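Arginine decarboxylase, A207R protein (Paramecium bursaria Chlorella virus 1, PDB 2NVA) catalyses the pyridoxal 5'-phosphate-dependent decarboxylation of arginine to agmatine, as a two-subunit enzyme of the ornithine decarboxylase-like fold. Local coordinates at residues Ser285-Phe290 with Gly326-Asn331; Leu277-Phe282 with Val318-Thr323. All blocks are in the same frame, centred on the assembly; numbering follows the deposited sequence.

Interaction 1 (Ser285-Phe290 with Gly326-Asn331). With PL2 ((4-{[(4-{[amino(imino)methyl]amino}butyl)amino]methyl}-5-hydroxy-6-methylpyridin-3-yl)methyl dihydrogen phosphate), chain J.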
# COMPACT_ATOMS: atom_id res chain seq x y z
N SER A 285 3.08 -6.18 -8.67
CA SER A 285 1.81 -5.46 -8.59
C SER A 285 1.98 -4.06 -7.99
O SER A 285 3.04 -3.74 -7.44
CB SER A 285 0.77 -6.27 -7.80
OG SER A 285 0.90 -6.05 -6.40
N THR A 286 0.93 -3.25 -8.12
CA THR A 286 0.88 -1.93 -7.47
C THR A 286 0.85 -2.05 -5.94
O THR A 286 1.16 -1.10 -5.24
CB THR A 286 -0.33 -1.10 -7.93
OG1 THR A 286 -1.54 -1.81 -7.64
CG2 THR A 286 -0.25 -0.82 -9.41
N TYR A 287 0.50 -3.24 -5.45
CA TYR A 287 0.57 -3.57 -4.02
C TYR A 287 1.91 -4.18 -3.63
O TYR A 287 2.18 -4.45 -2.44
CB TYR A 287 -0.57 -4.52 -3.66
CG TYR A 287 -1.94 -3.90 -3.78
CD1 TYR A 287 -2.40 -3.02 -2.82
CD2 TYR A 287 -2.76 -4.18 -4.87
CE1 TYR A 287 -3.68 -2.45 -2.91
CE2 TYR A 287 -4.04 -3.61 -4.98
CZ TYR A 287 -4.49 -2.76 -3.99
OH TYR A 287 -5.75 -2.19 -4.09
N GLY A 288 2.75 -4.42 -4.62
CA GLY A 288 4.11 -4.92 -4.38
C GLY A 288 5.08 -3.78 -4.60
O GLY A 288 5.13 -2.85 -3.79
N GLY A 289 5.83 -3.85 -5.69
CA GLY A 289 6.86 -2.85 -5.98
C GLY A 289 6.40 -1.64 -6.79
O GLY A 289 7.19 -0.70 -7.00
N PHE A 290 5.15 -1.65 -7.24
CA PHE A 290 4.66 -0.62 -8.16
C PHE A 290 3.67 0.39 -7.59
O PHE A 290 2.80 0.90 -8.32
CB PHE A 290 4.11 -1.27 -9.44
CG PHE A 290 5.18 -1.90 -10.30
CD1 PHE A 290 5.78 -1.19 -11.34
CD2 PHE A 290 5.63 -3.19 -10.04
CE1 PHE A 290 6.79 -1.77 -12.10
CE2 PHE A 290 6.62 -3.78 -10.81
CZ PHE A 290 7.21 -3.05 -11.84
N GLY A 326 -8.91 -4.45 -9.59
CA GLY A 326 -8.90 -3.75 -10.87
C GLY A 326 -8.05 -2.49 -10.90
O GLY A 326 -7.70 -1.99 -11.98
N VAL A 327 -7.73 -1.96 -9.73
CA VAL A 327 -6.85 -0.77 -9.61
C VAL A 327 -5.38 -1.12 -9.90
O VAL A 327 -4.56 -0.25 -10.25
CB VAL A 327 -6.99 -0.09 -8.22
CG1 VAL A 327 -6.09 -0.75 -7.20
CG2 VAL A 327 -6.67 1.41 -8.33
N ASP A 328 -5.07 -2.41 -9.77
CA ASP A 328 -3.71 -2.91 -9.88
C ASP A 328 -3.34 -3.13 -11.35
O ASP A 328 -3.34 -4.25 -11.86
CB ASP A 328 -3.60 -4.19 -9.05
CG ASP A 328 -2.28 -4.90 -9.21
OD1 ASP A 328 -1.27 -4.26 -9.59
OD2 ASP A 328 -2.29 -6.13 -8.98
N VAL A 329 -3.02 -2.02 -12.01
CA VAL A 329 -2.61 -2.02 -13.39
C VAL A 329 -1.27 -1.28 -13.42
O VAL A 329 -1.19 -0.11 -13.02
CB VAL A 329 -3.64 -1.27 -14.29
CG1 VAL A 329 -3.27 -1.40 -15.76
CG2 VAL A 329 -5.05 -1.80 -14.03
N ILE A 330 -0.23 -1.97 -13.89
CA ILE A 330 1.12 -1.39 -13.94
C ILE A 330 1.23 -0.34 -15.03
O ILE A 330 1.78 0.75 -14.82
CB ILE A 330 2.23 -2.50 -14.12
CG1 ILE A 330 2.20 -3.54 -12.96
CG2 ILE A 330 3.62 -1.87 -14.29
CD1 ILE A 330 1.90 -2.89 -11.62
N ASN A 331 0.69 -0.65 -16.20
CA ASN A 331 0.66 0.28 -17.34
C ASN A 331 -0.56 0.01 -18.21
O ASN A 331 -0.70 -1.09 -18.76
CB ASN A 331 1.96 0.18 -18.15
CG ASN A 331 2.14 1.33 -19.14
OD1 ASN A 331 1.17 1.81 -19.74
ND2 ASN A 331 3.38 1.76 -19.32
N1 PL2 J . -13.49 -13.47 -4.93
C2 PL2 J . -12.64 -12.90 -5.80
C2A PL2 J . -12.17 -13.72 -7.02
C3 PL2 J . -12.24 -11.57 -5.61
O3 PL2 J . -11.40 -11.00 -6.51
C4 PL2 J . -12.70 -10.85 -4.48
C4A PL2 J . -12.31 -9.38 -4.17
C5 PL2 J . -13.58 -11.52 -3.60
C6 PL2 J . -13.96 -12.84 -3.86
P PL2 J . -15.56 -9.01 -1.31
N PL2 J . -11.90 -8.63 -5.35
CA PL2 J . -10.68 -7.84 -5.03
CG PL2 J . -9.96 -5.66 -3.94
OP2 PL2 J . -16.08 -7.56 -1.64
OP3 PL2 J . -14.53 -8.83 -0.08
OP1 PL2 J . -16.65 -9.92 -0.90
OP4 PL2 J . -14.70 -9.55 -2.57
C5M PL2 J . -14.15 -10.80 -2.37
CB PL2 J . -10.89 -6.89 -3.83
CD PL2 J . -10.25 -4.64 -2.83
NE PL2 J . -9.09 -3.74 -2.75
CZ PL2 J . -8.87 -2.90 -1.74
NH2 PL2 J . -7.77 -2.13 -1.74
NH1 PL2 J . -9.72 -2.82 -0.72
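Asp328 and Thr286 make the strongest polar link of this contact, in which a type I beta turn, Ser285 to Gly288, is tied to an inverse gamma turn centred on Asp328. The Thr286 N-H runs almost straight, at 174°, to Asp328 OD1 over 2.8 Å, meeting the oxygen from above the carboxylate plane. Thr286 OG1 lies 3.1 Å from the same OD1. The carboxylate reaches the turn because its CG stands anti to the backbone N (chi1 173°), while its other oxygen turns to Thr323.

Next along the turn, Tyr287 extends to the active site at the subunit interface: its OH accepts a 3.1 Å hydrogen bond from NH2 of the agmatine guanidinium of PL2. Asp325 also bonds to this hydroxyl and to PL2, so phenol and carboxylate together hold the agmatine tail. Val327 CG1 sits 3.4 Å from Tyr287 OH, its side chain crossing the tyrosine at about a right angle, and Phe295 of the second subunit meets the Tyr287 ring.

At the far end the contact turns apolar. Ile330 crosses Phe290 with CG1 over one ring face, and its CD1 comes within 3.5 Å of Phe290 CB.

Interaction 2 (Leu277-Phe282 with Val318-Thr323); sequences LYEYFF and VLYGCT
Phe281 and Tyr320 form the aromatic centre of this strand pair as an offset stack, with ring centroids 4.9 Å apart and planes 24° from parallel. The tyrosine slides so far across its partner that its CB lies over the Phe281 face, a CH-pi contact of 3.7 Å to the centroid, while Tyr320 CD2 meets Phe281 CZ. On the same side of the sheet, Glu279 runs beside Tyr320 and points the same way, with Glu279 CB at the edge of the tyrosine ring. A water joins their ends, donating to Glu279 OE2 over 2.8 Å and lying 2.7 Å from Tyr320 OH. The other carboxylate oxygen, OE1, makes a salt bridge to Arg272, which would favour the charged form of the acid. Val318 CG1 covers part of one Tyr320 face.

Leu319 occupies the other face of the sheet with Tyr280. Its CG stands beside the backbone N (chi1 -45°); CD2 lies at the edge of the Phe282 ring, 3.6 Å from CE2, and also meets Tyr280 CD2.

Beneath these side chains the backbones fix the register. Val318 N bonds to Tyr278 O, Tyr280 N to Val318 O, Tyr320 N to Tyr280 O at 2.8 Å, and Phe282 N to Tyr320 O at 3.1 Å. Strand 262-274 flanks 277-282, and Lys148 of the second subunit packs on Phe281. The N-H and C=O of Tyr280 reach Val318 and Tyr320, the residues flanking its partner Leu319; this staggered pattern marks parallel strands, here within the mixed beta-sheet domain that accompanies the TIM barrel.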
# COMPACT_ATOMS: atom_id res chain seq x y z
N LEU A 277 -5.67 -6.51 -28.71
CA LEU A 277 -5.08 -5.95 -27.50
C LEU A 277 -4.41 -7.07 -26.70
O LEU A 277 -5.02 -8.10 -26.44
CB LEU A 277 -6.16 -5.26 -26.63
CG LEU A 277 -5.65 -4.42 -25.45
CD1 LEU A 277 -4.82 -3.22 -25.91
CD2 LEU A 277 -6.81 -3.97 -24.56
N TYR A 278 -3.16 -6.84 -26.31
CA TYR A 278 -2.35 -7.86 -25.65
C TYR A 278 -2.23 -7.57 -24.17
O TYR A 278 -1.56 -6.63 -23.77
CB TYR A 278 -0.96 -7.94 -26.28
CG TYR A 278 -1.01 -8.44 -27.71
CD1 TYR A 278 -0.53 -9.71 -28.04
CD2 TYR A 278 -1.57 -7.66 -28.73
CE1 TYR A 278 -0.59 -10.19 -29.35
CE2 TYR A 278 -1.64 -8.13 -30.05
CZ TYR A 278 -1.15 -9.39 -30.35
OH TYR A 278 -1.19 -9.86 -31.65
N GLU A 279 -2.89 -8.40 -23.36
CA GLU A 279 -2.95 -8.18 -21.92
C GLU A 279 -2.04 -9.17 -21.20
O GLU A 279 -2.11 -10.37 -21.44
CB GLU A 279 -4.40 -8.32 -21.43
CG GLU A 279 -5.39 -7.36 -22.10
CD GLU A 279 -6.85 -7.73 -21.89
OE1 GLU A 279 -7.16 -8.93 -21.74
OE2 GLU A 279 -7.70 -6.82 -21.93
N TYR A 280 -1.17 -8.65 -20.33
CA TYR A 280 -0.20 -9.48 -19.62
C TYR A 280 -0.33 -9.31 -18.13
O TYR A 280 -0.62 -8.21 -17.65
CB TYR A 280 1.22 -9.12 -20.03
CG TYR A 280 1.44 -9.18 -21.52
CD1 TYR A 280 1.57 -10.40 -22.18
CD2 TYR A 280 1.53 -8.01 -22.27
CE1 TYR A 280 1.78 -10.46 -23.56
CE2 TYR A 280 1.72 -8.04 -23.66
CZ TYR A 280 1.85 -9.28 -24.29
OH TYR A 280 2.07 -9.31 -25.65
N PHE A 281 -0.09 -10.40 -17.40
CA PHE A 281 -0.08 -10.36 -15.95
C PHE A 281 1.31 -10.72 -15.49
O PHE A 281 1.90 -11.67 -15.99
CB PHE A 281 -1.11 -11.34 -15.39
CG PHE A 281 -2.51 -10.87 -15.58
CD1 PHE A 281 -3.24 -10.36 -14.51
CD2 PHE A 281 -3.09 -10.87 -16.84
CE1 PHE A 281 -4.56 -9.91 -14.69
CE2 PHE A 281 -4.40 -10.41 -17.04
CZ PHE A 281 -5.13 -9.93 -15.97
N PHE A 282 1.83 -9.93 -14.55
CA PHE A 282 3.20 -10.08 -14.03
C PHE A 282 3.22 -10.58 -12.60
O PHE A 282 2.23 -10.43 -11.89
CB PHE A 282 3.93 -8.75 -14.11
CG PHE A 282 4.19 -8.30 -15.52
CD1 PHE A 282 5.42 -8.61 -16.15
CD2 PHE A 282 3.20 -7.62 -16.25
CE1 PHE A 282 5.65 -8.21 -17.47
CE2 PHE A 282 3.43 -7.24 -17.57
CZ PHE A 282 4.66 -7.53 -18.18
N VAL A 318 -1.20 -4.16 -22.42
CA VAL A 318 -1.66 -3.70 -21.10
C VAL A 318 -0.89 -4.52 -20.07
O VAL A 318 -0.88 -5.75 -20.15
CB VAL A 318 -3.18 -3.89 -20.91
CG1 VAL A 318 -3.65 -3.19 -19.64
CG2 VAL A 318 -3.94 -3.34 -22.10
N LEU A 319 -0.25 -3.85 -19.12
CA LEU A 319 0.54 -4.56 -18.10
C LEU A 319 -0.20 -4.58 -16.77
O LEU A 319 -0.31 -3.54 -16.09
CB LEU A 319 1.92 -3.93 -17.94
CG LEU A 319 2.67 -3.60 -19.24
CD1 LEU A 319 4.03 -3.00 -18.92
CD2 LEU A 319 2.81 -4.83 -20.18
N TYR A 320 -0.73 -5.75 -16.41
CA TYR A 320 -1.49 -5.92 -15.16
C TYR A 320 -0.66 -6.46 -14.02
O TYR A 320 0.23 -7.29 -14.24
CB TYR A 320 -2.65 -6.88 -15.39
CG TYR A 320 -3.79 -6.29 -16.18
CD1 TYR A 320 -4.58 -5.26 -15.64
CD2 TYR A 320 -4.10 -6.77 -17.45
CE1 TYR A 320 -5.64 -4.72 -16.35
CE2 TYR A 320 -5.17 -6.23 -18.17
CZ TYR A 320 -5.93 -5.20 -17.61
OH TYR A 320 -6.98 -4.64 -18.28
N GLY A 321 -0.97 -6.03 -12.80
CA GLY A 321 -0.38 -6.62 -11.61
C GLY A 321 -1.06 -7.94 -11.27
O GLY A 321 -2.16 -8.22 -11.77
N CYS A 322 -0.45 -8.73 -10.40
CA CYS A 322 -0.93 -10.09 -10.12
C CYS A 322 -2.13 -10.17 -9.18
O CYS A 322 -2.70 -11.25 -9.03
CB CYS A 322 0.21 -10.98 -9.59
SG CYS A 322 1.07 -10.30 -8.18
N THR A 323 -2.52 -9.07 -8.54
CA THR A 323 -3.61 -9.15 -7.54
C THR A 323 -5.01 -9.18 -8.16
O THR A 323 -5.18 -8.92 -9.36
CB THR A 323 -3.57 -8.00 -6.47
OG1 THR A 323 -4.00 -6.77 -7.07
CG2 THR A 323 -2.15 -7.83 -5.87
O HOH W 1 -7.30 -4.25 -20.98

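How the interactions relate
The centres of the two contacts lie about 9 Å apart, and their segments alternate along the chain: 277-282, 285-290, 318-323, then 326-331. Interaction 2 joins parallel strands of the mixed sheet; interaction 1 joins loops that follow those same strands. The paired strands thus deliver both loops side by side at the dimer interface, where Tyr287 reaches PL2, a ligand also bound by residues of the second subunit. Direct links reinforce this continuity: Asp328 OD2 lies 2.6 Å from Thr323 OG1, a probable hydrogen bond, and Asn331 O probably accepts from Leu319 N as strand 331-337 returns antiparallel beside 314-320. Strand 277-282 leads to the loop bearing Tyr287, its neighbour 314-320 to that of Asp328.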